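Local coordinates for odorant binding protein (AGAP010409-PA) (Anopheles gambiae, PDB 3L47), which probably binds odorants, as a secreted, disulfide-stabilised, largely helical member of the PBP/GOBP family of insect odorant-binding proteins, at residues 38-43 with 95-100. Sequence-based numbering, arbitrary orientation.
With AU (gold ion), chain B.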
ATOM      1  N   THR A  38      -2.039   7.307  -8.761  1.00 18.72           N
ATOM      2  CA  THR A  38      -2.387   6.173  -7.908  1.00 19.72           C
ATOM      3  C   THR A  38      -1.255   5.849  -6.955  1.00 18.27           C
ATOM      4  O   THR A  38      -1.507   5.547  -5.792  1.00 17.40           O
ATOM      5  CB  THR A  38      -2.809   4.910  -8.714  1.00 19.81           C
ATOM      6  OG1 THR A  38      -4.084   5.145  -9.322  1.00 20.72           O
ATOM      7  CG2 THR A  38      -2.910   3.689  -7.817  1.00 18.33           C
ATOM      8  N   HIS A  39      -0.022   5.931  -7.450  1.00 17.94           N
ATOM      9  CA  HIS A  39       1.153   5.694  -6.625  1.00 18.89           C
ATOM     10  C   HIS A  39       1.084   6.527  -5.346  1.00 18.21           C
ATOM     11  O   HIS A  39       1.282   6.010  -4.241  1.00 17.83           O
ATOM     12  CB  HIS A  39       2.458   5.990  -7.383  1.00 18.06           C
ATOM     13  CG  HIS A  39       2.702   5.086  -8.561  1.00 19.99           C
ATOM     14  ND1 HIS A  39       3.735   5.288  -9.457  1.00 19.57           N
ATOM     15  CD2 HIS A  39       2.034   3.997  -9.011  1.00 21.72           C
ATOM     16  CE1 HIS A  39       3.703   4.357 -10.391  1.00 19.87           C
ATOM     17  NE2 HIS A  39       2.678   3.558 -10.145  1.00 21.05           N
ATOM     18  N   CYS A  40       0.775   7.807  -5.494  1.00 18.03           N
ATOM     19  CA  CYS A  40       0.738   8.718  -4.356  1.00 18.40           C
ATOM     20  C   CYS A  40      -0.501   8.493  -3.485  1.00 17.45           C
ATOM     21  O   CYS A  40      -0.444   8.597  -2.265  1.00 16.56           O
ATOM     22  CB  CYS A  40       0.834  10.173  -4.826  1.00 17.28           C
ATOM     23  SG  CYS A  40       2.481  10.671  -5.467  1.00 18.51           S
ATOM     24  N   PHE A  41      -1.620   8.194  -4.127  1.00 18.49           N
ATOM     25  CA  PHE A  41      -2.839   7.834  -3.421  1.00 17.98           C
ATOM     26  C   PHE A  41      -2.642   6.624  -2.510  1.00 17.71           C
ATOM     27  O   PHE A  41      -3.086   6.621  -1.364  1.00 17.07           O
ATOM     28  CB  PHE A  41      -3.945   7.511  -4.411  1.00 18.70           C
ATOM     29  CG  PHE A  41      -5.238   7.159  -3.748  1.00 20.44           C
ATOM     30  CD1 PHE A  41      -6.006   8.145  -3.142  1.00 19.11           C
ATOM     31  CD2 PHE A  41      -5.677   5.840  -3.701  1.00 20.80           C
ATOM     32  CE1 PHE A  41      -7.196   7.827  -2.509  1.00 20.74           C
ATOM     33  CE2 PHE A  41      -6.871   5.510  -3.064  1.00 23.01           C
ATOM     34  CZ  PHE A  41      -7.632   6.515  -2.464  1.00 22.27           C
ATOM     35  N   VAL A  42      -1.980   5.597  -3.036  1.00 17.32           N
ATOM     36  CA  VAL A  42      -1.673   4.396  -2.275  1.00 16.90           C
ATOM     37  C   VAL A  42      -0.732   4.700  -1.117  1.00 16.30           C
ATOM     38  O   VAL A  42      -0.977   4.253  -0.004  1.00 17.87           O
ATOM     39  CB  VAL A  42      -1.123   3.251  -3.183  1.00 18.95           C
ATOM     40  CG1 VAL A  42      -0.558   2.088  -2.345  1.00 17.89           C
ATOM     41  CG2 VAL A  42      -2.230   2.746  -4.105  1.00 19.10           C
ATOM     42  N   ARG A  43       0.325   5.464  -1.375  1.00 16.18           N
ATOM     43  CA  ARG A  43       1.226   5.949  -0.318  1.00 16.04           C
ATOM     44  C   ARG A  43       0.480   6.663   0.795  1.00 17.30           C
ATOM     45  O   ARG A  43       0.785   6.476   1.976  1.00 19.41           O
ATOM     46  CB  ARG A  43       2.270   6.896  -0.902  1.00 17.35           C
ATOM     47  CG  ARG A  43       3.017   7.701   0.133  1.00 16.79           C
ATOM     48  CD  ARG A  43       4.298   8.305  -0.442  1.00 16.47           C
ATOM     49  NE  ARG A  43       5.050   8.996   0.603  1.00 20.23           N
ATOM     50  CZ  ARG A  43       4.774  10.231   1.035  1.00 20.38           C
ATOM     51  NH1 ARG A  43       3.764  10.927   0.505  1.00 20.32           N
ATOM     52  NH2 ARG A  43       5.500  10.775   1.991  1.00 17.07           N
ATOM     53  N   ASP A  95      11.844   8.469  -5.731  1.00 24.58           N
ATOM     54  CA  ASP A  95      10.459   8.941  -5.632  1.00 23.18           C
ATOM     55  C   ASP A  95       9.672   8.135  -4.582  1.00 21.30           C
ATOM     56  O   ASP A  95       9.544   6.905  -4.673  1.00 20.24           O
ATOM     57  CB  ASP A  95       9.767   8.920  -7.004  1.00 20.64           C
ATOM     58  CG  ASP A  95       8.324   9.381  -6.931  1.00 21.84           C
ATOM     59  OD1 ASP A  95       8.038  10.503  -7.381  1.00 23.64           O
ATOM     60  OD2 ASP A  95       7.475   8.637  -6.399  1.00 21.39           O
ATOM     61  N   LEU A  96       9.159   8.844  -3.585  1.00 21.36           N
ATOM     62  CA  LEU A  96       8.489   8.221  -2.447  1.00 20.32           C
ATOM     63  C   LEU A  96       7.161   7.549  -2.797  1.00 19.58           C
ATOM     64  O   LEU A  96       6.799   6.517  -2.218  1.00 19.44           O
ATOM     65  CB  LEU A  96       8.281   9.253  -1.349  1.00 18.44           C
ATOM     66  CG  LEU A  96       9.617   9.813  -0.874  1.00 20.93           C
ATOM     67  CD1 LEU A  96       9.404  10.777   0.271  1.00 19.51           C
ATOM     68  CD2 LEU A  96      10.568   8.665  -0.462  1.00 21.04           C
ATOM     69  N   CYS A  97       6.432   8.132  -3.736  1.00 18.62           N
ATOM     70  CA  CYS A  97       5.155   7.556  -4.133  1.00 19.66           C
ATOM     71  C   CYS A  97       5.402   6.241  -4.871  1.00 20.04           C
ATOM     72  O   CYS A  97       4.675   5.246  -4.711  1.00 17.65           O
ATOM     73  CB  CYS A  97       4.386   8.536  -5.018  1.00 19.27           C
ATOM     74  SG  CYS A  97       3.885  10.020  -4.136  1.00 19.76           S
ATOM     75  N   GLU A  98       6.443   6.250  -5.687  1.00 18.90           N
ATOM     76  CA  GLU A  98       6.760   5.085  -6.444  1.00 19.01           C
ATOM     77  C   GLU A  98       7.292   4.006  -5.531  1.00 18.41           C
ATOM     78  O   GLU A  98       7.059   2.829  -5.775  1.00 17.53           O
ATOM     79  CB  GLU A  98       7.793   5.412  -7.501  1.00 21.23           C
ATOM     80  CG  GLU A  98       8.347   4.183  -8.157  1.00 20.46           C
ATOM     81  CD  GLU A  98       8.933   4.528  -9.470  1.00 26.66           C
ATOM     82  OE1 GLU A  98       8.126   4.624 -10.428  1.00 27.50           O
ATOM     83  OE2 GLU A  98      10.174   4.745  -9.533  1.00 28.40           O
ATOM     84  N   ARG A  99       8.020   4.405  -4.491  1.00 17.60           N
ATOM     85  CA  ARG A  99       8.523   3.441  -3.518  1.00 17.82           C
ATOM     86  C   ARG A  99       7.386   2.744  -2.768  1.00 17.20           C
ATOM     87  O   ARG A  99       7.400   1.533  -2.592  1.00 17.18           O
ATOM     88  CB  ARG A  99       9.446   4.119  -2.518  1.00 18.87           C
ATOM     89  CG  ARG A  99      10.166   3.148  -1.608  1.00 19.22           C
ATOM     90  CD  ARG A  99      10.817   3.905  -0.459  1.00 21.82           C
ATOM     91  NE  ARG A  99      11.861   4.818  -0.932  1.00 24.08           N
ATOM     92  CZ  ARG A  99      12.407   5.771  -0.181  1.00 25.04           C
ATOM     93  NH1 ARG A  99      11.999   5.936   1.072  1.00 24.78           N
ATOM     94  NH2 ARG A  99      13.357   6.557  -0.678  1.00 22.19           N
ATOM     95  N   ALA A 100       6.414   3.528  -2.322  1.00 16.84           N
ATOM     96  CA  ALA A 100       5.261   3.017  -1.614  1.00 16.53           C
ATOM     97  C   ALA A 100       4.419   2.119  -2.503  1.00 16.52           C
ATOM     98  O   ALA A 100       3.892   1.108  -2.039  1.00 18.05           O
ATOM     99  CB  ALA A 100       4.409   4.178  -1.058  1.00 15.09           C
TER
HETATM  100 AU    AU B   1       4.857   7.171  -9.310  1.00 24.80          AU
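Cys-40 and Cys-97 are joined SG to SG at 2.0 Å, a disulfide with a chi3 of 100° that bolts helix 36-48 to the first turn of helix 96-104. Both sulfurs lie anti to their own carbonyl carbons, and the CA atoms of Cys-40 and Cys-97 lie 4.6 Å apart. With Cys-11 to Cys-44 and Cys-84 to Cys-106, this link makes up the three-disulfide scaffold characteristic of insect odorant-binding proteins. One turn further along, Arg-43 runs out extended from CG to NE: its CB packs on the methyl CB of Ala-100 at 3.5 Å, while CD slides over Leu-96 O. Beyond NE, which still touches Leu-96 CB at 3.8 Å, the NH2 end forms a salt bridge with Asp-54. On the other flank, the CB of His-39 sits 3.6 Å from Cys-97 O, and its ring holds a gold ion through ND1 at 2.2 Å; NE2 bonds to Asp-34, which helps fix the ring's rotation. At the start of helix 96-104, Asp-95 is the N-cap, OD2 accepting from Glu-98 N at 2.7 Å. No hydrogen bond is established between the segments, so beyond van der Waals packing the disulfide is the specific tie between helices crossing at 71°.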